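Long-range contacts in BIFUNCTIONAL PROTEIN Proline utilization A (PutA) (Corynebacterium freiburgense, PDB 5UX5), which catalyses the two-step oxidation of proline to glutamate, joining an FAD-dependent proline dehydrogenase and an NAD-dependent aldehyde dehydrogenase in a single chain: residues 162-167 and 748-753; 695-700 and 730-735; 707-712 and 738-743; 783-788 and 804-809. All coordinates share one frame; numbering follows the deposited sequence.

Contact 1: residues 162-167 and 748-753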
# COMPACT_ATOMS: atom_id res chain seq x y z
N LEU A 162 -7.63 0.66 16.00
CA LEU A 162 -6.26 0.72 15.52
C LEU A 162 -5.24 0.20 16.52
O LEU A 162 -4.12 -0.13 16.11
CB LEU A 162 -5.91 2.15 15.12
CG LEU A 162 -6.92 2.64 14.06
CD1 LEU A 162 -6.72 4.09 13.63
CD2 LEU A 162 -6.88 1.75 12.85
N GLY A 163 -5.59 0.08 17.81
CA GLY A 163 -4.65 -0.38 18.81
C GLY A 163 -5.28 -1.32 19.82
O GLY A 163 -6.49 -1.52 19.84
N ASP A 164 -4.43 -1.90 20.67
CA ASP A 164 -4.96 -2.82 21.68
C ASP A 164 -5.82 -2.11 22.71
O ASP A 164 -6.67 -2.75 23.35
CB ASP A 164 -3.83 -3.56 22.39
CG ASP A 164 -3.22 -4.67 21.54
OD1 ASP A 164 -3.94 -5.32 20.72
OD2 ASP A 164 -1.99 -4.89 21.72
N GLY A 165 -5.62 -0.81 22.92
CA GLY A 165 -6.41 -0.04 23.87
C GLY A 165 -7.87 -0.03 23.49
O GLY A 165 -8.73 -0.42 24.29
N GLU A 166 -8.19 0.44 22.29
CA GLU A 166 -9.57 0.44 21.85
C GLU A 166 -10.09 -0.97 21.64
O GLU A 166 -11.29 -1.22 21.82
CB GLU A 166 -9.73 1.25 20.58
CG GLU A 166 -11.15 1.36 20.09
CD GLU A 166 -12.12 2.01 21.06
OE1 GLU A 166 -11.69 2.86 21.89
OE2 GLU A 166 -13.33 1.68 20.92
N ALA A 167 -9.23 -1.92 21.27
CA ALA A 167 -9.70 -3.29 21.10
C ALA A 167 -10.18 -3.87 22.42
O ALA A 167 -11.17 -4.62 22.47
CB ALA A 167 -8.58 -4.15 20.52
N THR A 748 0.54 2.81 17.94
CA THR A 748 1.99 2.61 18.03
C THR A 748 2.35 1.64 19.15
O THR A 748 3.19 0.74 18.96
CB THR A 748 2.67 3.96 18.22
OG1 THR A 748 2.32 4.79 17.12
CG2 THR A 748 4.17 3.81 18.22
N ARG A 749 1.75 1.80 20.32
CA ARG A 749 1.97 0.83 21.39
C ARG A 749 1.57 -0.59 20.98
O ARG A 749 2.03 -1.55 21.59
CB ARG A 749 1.23 1.26 22.66
CG ARG A 749 1.64 2.62 23.21
CD ARG A 749 1.26 2.76 24.71
NE ARG A 749 1.67 4.03 25.33
CZ ARG A 749 2.93 4.36 25.67
NH1 ARG A 749 3.96 3.54 25.44
NH2 ARG A 749 3.17 5.54 26.24
N THR A 750 0.70 -0.74 19.97
CA THR A 750 0.22 -2.07 19.56
C THR A 750 1.16 -2.81 18.59
O THR A 750 1.06 -4.03 18.48
CB THR A 750 -1.20 -1.95 18.98
OG1 THR A 750 -2.07 -1.42 19.98
CG2 THR A 750 -1.76 -3.28 18.55
N LEU A 751 2.07 -2.13 17.90
CA LEU A 751 2.99 -2.84 17.01
C LEU A 751 3.78 -3.93 17.73
O LEU A 751 4.33 -3.70 18.80
CB LEU A 751 3.95 -1.85 16.36
CG LEU A 751 3.35 -0.92 15.33
CD1 LEU A 751 4.31 0.22 15.10
CD2 LEU A 751 3.10 -1.71 14.04
N ARG A 752 3.87 -5.10 17.09
CA ARG A 752 4.62 -6.23 17.64
C ARG A 752 6.06 -6.14 17.13
O ARG A 752 6.31 -6.29 15.93
CB ARG A 752 4.02 -7.57 17.21
CG ARG A 752 2.55 -7.83 17.54
CD ARG A 752 2.12 -7.57 18.98
NE ARG A 752 0.66 -7.60 19.05
CZ ARG A 752 -0.07 -6.97 19.98
NH1 ARG A 752 0.52 -6.25 20.94
NH2 ARG A 752 -1.40 -7.07 19.93
N VAL A 753 7.00 -5.88 18.04
CA VAL A 753 8.41 -5.76 17.70
C VAL A 753 9.05 -7.14 17.80
O VAL A 753 8.87 -7.85 18.79
CB VAL A 753 9.11 -4.75 18.63
CG1 VAL A 753 10.57 -4.60 18.25
CG2 VAL A 753 8.42 -3.41 18.58
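The start of helix 164-178 meets the C-terminal part of helix 740-750 and the chain that follows, with the CA atoms of Gly163 and Thr750 5.2 Å apart. Gly163 holds the N-cap position but has no side chain, so the first amides of the helix find their acceptors on helix 740-750. Thr750 answers with its hydroxyl: OG1 lies anti to its own carbonyl carbon (chi1 -61°) and accepts the N-H of Asp164 at 2.5 Å between OG1 and N, in a fairly straight bond of 159°. The same OG1 is also hydrogen-bonded to the carbonyl O of Asp746, whose carboxylate takes the amides of Gly165 and Glu166 in turn. A helix of the proline dehydrogenase TIM barrel thus has its N-terminal end received by side chains of the aldehyde dehydrogenase part, and the contact ties together two regions 581 residues apart in sequence. Beside this bond, Asp164 and Arg752 meet end to end. The arginine, bent at chi2, presents both end nitrogens to one oxygen, with NH2 2.9 Å and NH1 3.0 Å from Asp164 OD2. Carboxylate and guanidinium are nearly coplanar, 19° apart, and OD2 receives both donors on its syn lone pair, while OD1 pairs with Arg212. Two arginines on one carboxylate would be expected to keep it ionised. The carbonyl O of Thr750 lies 3.2 Å above the guanidinium plane, toward its rim, and Thr750 CG2 packs 3.6 Å from Asp164 OD2.

Contact 2: residues 695-700 and 730-735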
# COMPACT_ATOMS: atom_id res chain seq x y z
N LYS A 695 13.87 13.39 4.75
CA LYS A 695 13.28 13.78 6.04
C LYS A 695 11.84 14.18 5.74
O LYS A 695 11.52 15.35 5.53
CB LYS A 695 14.07 14.94 6.71
CG LYS A 695 13.67 15.18 8.19
CD LYS A 695 13.97 13.94 9.01
CE LYS A 695 13.45 14.03 10.43
NZ LYS A 695 13.90 12.83 11.20
N ASN A 696 10.95 13.21 5.80
CA ASN A 696 9.64 13.30 5.18
C ASN A 696 8.55 13.48 6.23
O ASN A 696 8.62 12.89 7.31
CB ASN A 696 9.38 12.04 4.37
CG ASN A 696 10.55 11.70 3.49
OD1 ASN A 696 10.90 12.48 2.60
ND2 ASN A 696 11.18 10.56 3.73
N ALA A 697 7.55 14.29 5.89
CA ALA A 697 6.49 14.65 6.81
C ALA A 697 5.15 14.33 6.18
O ALA A 697 5.03 14.27 4.95
CB ALA A 697 6.55 16.13 7.18
N ILE A 698 4.15 14.11 7.04
CA ILE A 698 2.75 14.06 6.63
C ILE A 698 2.02 15.14 7.40
O ILE A 698 2.03 15.15 8.64
CB ILE A 698 2.11 12.68 6.88
CG1 ILE A 698 2.71 11.63 5.96
CG2 ILE A 698 0.57 12.71 6.79
CD1 ILE A 698 2.09 10.27 6.24
N ILE A 699 1.37 16.05 6.67
CA ILE A 699 0.55 17.09 7.27
C ILE A 699 -0.88 16.57 7.48
O ILE A 699 -1.48 15.98 6.57
CB ILE A 699 0.55 18.36 6.41
CG1 ILE A 699 1.97 18.90 6.26
CG2 ILE A 699 -0.38 19.39 7.00
CD1 ILE A 699 2.04 20.16 5.43
N VAL A 700 -1.42 16.80 8.68
CA VAL A 700 -2.76 16.41 9.07
C VAL A 700 -3.47 17.67 9.54
O VAL A 700 -3.11 18.25 10.56
CB VAL A 700 -2.74 15.35 10.17
CG1 VAL A 700 -4.19 14.90 10.56
CG2 VAL A 700 -1.86 14.19 9.75
N LEU A 730 8.12 12.74 10.46
CA LEU A 730 7.43 13.86 11.03
C LEU A 730 5.97 13.77 10.64
O LEU A 730 5.64 13.42 9.50
CB LEU A 730 8.06 15.17 10.53
CG LEU A 730 9.58 15.30 10.74
CD1 LEU A 730 10.18 16.36 9.84
CD2 LEU A 730 9.92 15.65 12.18
N VAL A 731 5.10 14.06 11.59
CA VAL A 731 3.70 14.38 11.34
C VAL A 731 3.48 15.80 11.87
O VAL A 731 3.84 16.12 13.02
CB VAL A 731 2.75 13.32 11.98
CG1 VAL A 731 2.94 13.21 13.46
CG2 VAL A 731 1.27 13.56 11.66
N ILE A 732 2.95 16.67 11.02
CA ILE A 732 2.72 18.08 11.33
C ILE A 732 1.22 18.27 11.39
O ILE A 732 0.54 18.15 10.36
CB ILE A 732 3.33 19.02 10.28
CG1 ILE A 732 4.79 18.73 9.99
CG2 ILE A 732 3.19 20.47 10.69
CD1 ILE A 732 5.27 19.55 8.85
N LEU A 733 0.69 18.56 12.57
CA LEU A 733 -0.74 18.74 12.78
C LEU A 733 -1.07 20.23 12.76
O LEU A 733 -0.40 21.02 13.43
CB LEU A 733 -1.15 18.16 14.12
CG LEU A 733 -0.52 16.84 14.49
CD1 LEU A 733 -0.97 16.46 15.87
CD2 LEU A 733 -0.97 15.83 13.50
N VAL A 734 -2.08 20.61 11.99
CA VAL A 734 -2.55 21.99 11.97
C VAL A 734 -3.70 22.14 12.95
O VAL A 734 -4.68 21.37 12.90
CB VAL A 734 -2.97 22.43 10.56
CG1 VAL A 734 -3.46 23.86 10.63
CG2 VAL A 734 -1.80 22.33 9.59
N GLY A 735 -3.57 23.09 13.87
CA GLY A 735 -4.63 23.28 14.84
C GLY A 735 -4.85 22.04 15.68
O GLY A 735 -3.90 21.35 16.08
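Five backbone hydrogen bonds stitch strand 696-700 to strand 728-734 in parallel register. Leu730 N donates to Asn696 O over 3.2 Å, and Leu730 O takes the N-H of Ile698; Ile732 repeats the pattern two residues on, donating to Ile698 O and accepting from Val700 N at 2.9 Å between Ile732 O and Val700 N, the straightest of the set at 167°. Val734 N closes the ladder on Val700 O. Ala697 and Ile699 turn their backbones the other way, to Gly850 and His852 of strand 845-852, so segment 695-700 is bonded along both margins. On one face Ala697 CB sits 3.8 Å from Leu730 CB, and the tip of Ile732, CD1, reaches back to 4.0 Å from the same methyl; helix 833-841 covers Ile699 and Ile732. On the other, Val700 CG2 touches Val731 CG2 at 3.7 Å, and Leu733 lies alongside Val700, its CD2 3.8 Å from Val700 CB, beneath Phe740. At the end nearer the bound NAD, Lys695 crosses Leu730 at about a right angle with its aliphatic chain, and its buried amine NZ is satisfied by Ser729 OG and His818 O. The two strands belong to the beta-alpha-beta unit around helix 706-718. With its touching residues all buried, the contact implies a core whose polar backbone is paid for by ladder bonds, so that mainly aliphatic side chains can fill both faces.

Contact 3: residues 707-712 and 738-743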
# COMPACT_ATOMS: atom_id res chain seq x y z
N ASP A 707 -8.79 8.77 11.62
CA ASP A 707 -8.43 7.36 11.68
C ASP A 707 -7.63 6.93 10.46
O ASP A 707 -6.56 6.32 10.60
CB ASP A 707 -9.69 6.54 11.86
CG ASP A 707 -10.39 6.90 13.13
OD1 ASP A 707 -9.77 6.78 14.22
OD2 ASP A 707 -11.54 7.38 13.05
N LEU A 708 -8.10 7.27 9.27
CA LEU A 708 -7.29 7.01 8.09
C LEU A 708 -5.93 7.70 8.20
O LEU A 708 -4.91 7.12 7.84
CB LEU A 708 -8.05 7.44 6.84
CG LEU A 708 -9.35 6.64 6.70
CD1 LEU A 708 -10.11 6.94 5.42
CD2 LEU A 708 -9.00 5.17 6.75
N ALA A 709 -5.89 8.92 8.76
CA ALA A 709 -4.60 9.59 8.91
C ALA A 709 -3.69 8.81 9.85
O ALA A 709 -2.53 8.54 9.50
CB ALA A 709 -4.79 11.01 9.40
N VAL A 710 -4.21 8.37 11.00
CA VAL A 710 -3.39 7.61 11.95
C VAL A 710 -2.84 6.34 11.31
O VAL A 710 -1.66 6.02 11.45
CB VAL A 710 -4.20 7.26 13.22
CG1 VAL A 710 -3.54 6.09 13.94
CG2 VAL A 710 -4.29 8.45 14.14
N ALA A 711 -3.70 5.58 10.62
CA ALA A 711 -3.22 4.37 9.95
C ALA A 711 -2.12 4.67 8.93
O ALA A 711 -1.15 3.91 8.81
CB ALA A 711 -4.39 3.66 9.27
N ASP A 712 -2.24 5.76 8.18
CA ASP A 712 -1.19 6.03 7.21
C ASP A 712 0.03 6.64 7.87
O ASP A 712 1.15 6.35 7.45
CB ASP A 712 -1.68 6.94 6.09
CG ASP A 712 -2.63 6.23 5.15
OD1 ASP A 712 -2.44 5.02 4.88
OD2 ASP A 712 -3.58 6.88 4.68
N GLY A 738 -8.27 16.50 17.18
CA GLY A 738 -9.20 15.60 17.87
C GLY A 738 -8.63 14.23 18.24
O GLY A 738 -7.66 14.10 18.99
N ARG A 739 -9.29 13.18 17.77
CA ARG A 739 -8.91 11.86 18.24
C ARG A 739 -7.55 11.39 17.71
O ARG A 739 -7.05 10.37 18.19
CB ARG A 739 -10.00 10.86 17.87
CG ARG A 739 -11.41 11.44 18.03
CD ARG A 739 -12.47 10.35 17.94
NE ARG A 739 -12.18 9.38 16.89
CZ ARG A 739 -12.41 9.61 15.60
NH1 ARG A 739 -12.93 10.76 15.20
NH2 ARG A 739 -12.13 8.68 14.70
N PHE A 740 -6.94 12.15 16.79
CA PHE A 740 -5.74 11.71 16.09
C PHE A 740 -4.65 11.22 17.04
O PHE A 740 -4.16 10.10 16.92
CB PHE A 740 -5.18 12.84 15.21
CG PHE A 740 -3.91 12.45 14.48
CD1 PHE A 740 -3.98 11.81 13.25
CD2 PHE A 740 -2.67 12.69 15.04
CE1 PHE A 740 -2.83 11.41 12.59
CE2 PHE A 740 -1.52 12.29 14.38
CZ PHE A 740 -1.61 11.64 13.15
N THR A 741 -4.23 12.08 17.97
CA THR A 741 -3.06 11.76 18.77
C THR A 741 -3.30 10.55 19.67
O THR A 741 -2.46 9.65 19.75
CB THR A 741 -2.62 12.96 19.59
OG1 THR A 741 -2.75 14.16 18.81
CG2 THR A 741 -1.16 12.76 20.01
N ASP A 742 -4.46 10.51 20.35
CA ASP A 742 -4.78 9.34 21.16
C ASP A 742 -4.69 8.07 20.32
O ASP A 742 -4.06 7.09 20.73
CB ASP A 742 -6.18 9.46 21.75
CG ASP A 742 -6.26 10.37 22.96
OD1 ASP A 742 -5.26 10.57 23.70
OD2 ASP A 742 -7.40 10.85 23.18
N GLN A 743 -5.33 8.07 19.14
CA GLN A 743 -5.36 6.88 18.30
C GLN A 743 -3.97 6.51 17.79
O GLN A 743 -3.62 5.32 17.73
CB GLN A 743 -6.30 7.08 17.11
CG GLN A 743 -7.77 7.15 17.49
CD GLN A 743 -8.41 5.78 17.52
OE1 GLN A 743 -8.15 4.97 18.41
NE2 GLN A 743 -9.27 5.50 16.53
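Asp707 and Gln743 make the best-defined polar link between helices 706-718 and 740-750. Gln743 NE2 donates to Asp707 OD1 at 2.7 Å with an angle of 156°; the donor arrives from above the carboxylate plane, and the amide stands almost perpendicular to it, at 89°. The other oxygen, OD2, pairs with NH2 of Arg739 in a salt bridge, but the two atoms are modelled too close together for their exact places to be trusted. Between the helices lies the apolar half. The Phe740 ring, with CG anti to the backbone N (chi1 178°), is met over one face by Val710 CG2, 3.5 Å from Phe740 CD1, and at its edge by Ala709 CB, 3.8 Å from Phe740 CE1. Val710 CG2 also packs against Gln743 CB at 3.8 Å, so a single methyl touches both the ring and the next turn of the helix that bears it. Further out, Gln743 is bent at chi2, and its NE2 has a second acceptor, Ala160 O, in the proline dehydrogenase part; this helps to fix the amide that grips Asp707. Val713 of helix 706-718 also touches Phe740, and in this protein the ring rests on Val731 and Leu733 of strand 728-734. Helices packed side by side on one face of a largely parallel sheet are what the alpha/beta catalytic domain of an aldehyde dehydrogenase presents.

Contact 4: residues 783-788 and 804-809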
# COMPACT_ATOMS: atom_id res chain seq x y z
N THR A 783 15.03 20.28 23.80
CA THR A 783 14.35 21.13 24.77
C THR A 783 12.88 21.31 24.41
O THR A 783 12.51 21.41 23.24
CB THR A 783 15.06 22.49 24.84
OG1 THR A 783 16.45 22.27 24.57
CG2 THR A 783 14.95 23.10 26.23
N GLY A 784 12.04 21.32 25.45
CA GLY A 784 10.60 21.46 25.30
C GLY A 784 9.87 20.23 24.83
O GLY A 784 8.63 20.17 24.96
N GLU A 785 10.59 19.20 24.37
CA GLU A 785 10.00 17.99 23.80
C GLU A 785 9.71 16.98 24.91
O GLU A 785 10.22 17.07 26.03
CB GLU A 785 10.96 17.40 22.76
CG GLU A 785 11.28 18.41 21.62
CD GLU A 785 12.20 17.85 20.54
OE1 GLU A 785 12.91 16.86 20.81
OE2 GLU A 785 12.19 18.41 19.40
N SER A 786 8.84 16.02 24.60
CA SER A 786 8.54 14.93 25.52
C SER A 786 8.28 13.67 24.70
O SER A 786 7.93 13.74 23.52
CB SER A 786 7.34 15.28 26.41
OG SER A 786 6.33 15.91 25.65
N TRP A 787 8.49 12.51 25.33
CA TRP A 787 8.13 11.23 24.72
C TRP A 787 6.66 10.95 25.00
O TRP A 787 6.27 10.78 26.16
CB TRP A 787 8.97 10.07 25.26
CG TRP A 787 10.38 9.97 24.78
CD1 TRP A 787 11.50 10.01 25.55
CD2 TRP A 787 10.82 9.78 23.43
NE1 TRP A 787 12.63 9.87 24.76
CE2 TRP A 787 12.24 9.73 23.46
CE3 TRP A 787 10.17 9.67 22.19
CZ2 TRP A 787 13.01 9.57 22.31
CZ3 TRP A 787 10.94 9.51 21.04
CH2 TRP A 787 12.34 9.46 21.11
N LEU A 788 5.84 10.90 23.94
CA LEU A 788 4.50 10.33 24.06
C LEU A 788 4.57 8.81 24.14
O LEU A 788 3.75 8.17 24.81
CB LEU A 788 3.62 10.73 22.87
CG LEU A 788 3.26 12.20 22.75
CD1 LEU A 788 2.36 12.39 21.54
CD2 LEU A 788 2.61 12.68 24.03
N GLY A 804 9.07 4.91 19.10
CA GLY A 804 8.86 6.06 19.95
C GLY A 804 8.21 7.21 19.20
O GLY A 804 8.23 7.26 17.98
N ILE A 805 7.64 8.14 19.94
CA ILE A 805 7.00 9.33 19.37
C ILE A 805 7.39 10.55 20.22
O ILE A 805 7.04 10.62 21.40
CB ILE A 805 5.47 9.19 19.28
CG1 ILE A 805 5.10 7.99 18.41
CG2 ILE A 805 4.81 10.47 18.82
CD1 ILE A 805 3.65 7.71 18.44
N ARG A 806 8.14 11.49 19.62
CA ARG A 806 8.41 12.81 20.20
C ARG A 806 7.28 13.79 19.89
O ARG A 806 6.79 13.85 18.76
CB ARG A 806 9.66 13.43 19.62
CG ARG A 806 10.84 12.63 19.72
CD ARG A 806 11.94 13.34 19.01
NE ARG A 806 13.12 12.51 19.17
CZ ARG A 806 14.25 12.93 19.70
NH1 ARG A 806 14.37 14.19 20.09
NH2 ARG A 806 15.26 12.07 19.82
N ASP A 807 6.96 14.61 20.88
CA ASP A 807 5.98 15.68 20.77
C ASP A 807 6.68 17.04 20.86
O ASP A 807 7.72 17.19 21.53
CB ASP A 807 4.92 15.50 21.87
CG ASP A 807 3.62 16.22 21.59
OD1 ASP A 807 3.42 16.74 20.47
OD2 ASP A 807 2.75 16.20 22.49
N ASN A 808 6.09 18.05 20.20
CA ASN A 808 6.57 19.43 20.24
C ASN A 808 7.95 19.59 19.58
O ASN A 808 8.79 20.37 20.04
CB ASN A 808 6.58 19.95 21.69
CG ASN A 808 5.19 20.02 22.28
OD1 ASN A 808 4.25 20.50 21.63
ND2 ASN A 808 5.03 19.48 23.48
N VAL A 809 8.19 18.84 18.51
CA VAL A 809 9.40 19.01 17.72
C VAL A 809 9.33 20.36 17.02
O VAL A 809 8.39 20.63 16.26
CB VAL A 809 9.56 17.86 16.72
CG1 VAL A 809 10.60 18.18 15.69
CG2 VAL A 809 9.93 16.59 17.45
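Trp787 and Arg806 leave an antiparallel strand pair of the aldehyde dehydrogenase fold on the same face and run alongside each other; strand 804-807 of this pair also runs parallel to strand 824-830. They form the non-hydrogen-bonded pair of the ladder. The indole and guanidinium planes are turned 68° apart, so the two do not stack; instead the six-membered end of the indole runs along the aliphatic part of the arginine, with Trp787 CZ3 3.4 Å from Arg806 CG. The carbonyl O of Ile805 lies at the ring edge, 3.4 Å from Trp787 CE3. Extended from CG to NE, Arg806 carries its NH1 across to Glu785, whose OE1 accepts it at 3.1 Å through the syn lone pair. OE1 is in the guanidinium plane, yet the carboxylate itself stands almost upright to that plane, at 83°, making this a one-point salt bridge. Both partners are held elsewhere too: NH2 of Arg806 by Gly777 O, and OE1 of Glu785 by the amide of Glu782. The second oxygen, OE2, rests against Val809, 3.5 Å from its CG2. Ser786 and Asp807 point to the opposite face, where Asp807 sends its OD1 to His829 NE2. They are the hydrogen-bonded pair: Asp807 N meets Ser786 O at 2.9 Å, and the return bond is weak. Leu788 crosses Asp807 obliquely, its CG 3.8 Å from Asp807 CB. Where the chain turns a corner, Leu788 N donates to Ile805 O at 2.8 Å, approaching nearly along the C=O axis, at 171°.

Contacts 2, 3 and 4 all belong to the aldehyde dehydrogenase part, and contact 1 joins that part to the proline dehydrogenase barrel. Helix 740-750 is the common element: it serves contacts 1 and 3, follows the second strand of contact 2, and touches Leu788 and Ile805 of contact 4. Contacts 2 and 3 alternate along the chain, strand, helix, strand, helix, with centres about 12 Å apart, both between the two segments of contact 1; contact 4 follows. Contacts 1 and 3 have centres about 13 Å apart and meet through Leu162, which packs on Val710. A continuous path therefore runs from the sheet through its covering helices to the barrel, linking the two catalytic units physically.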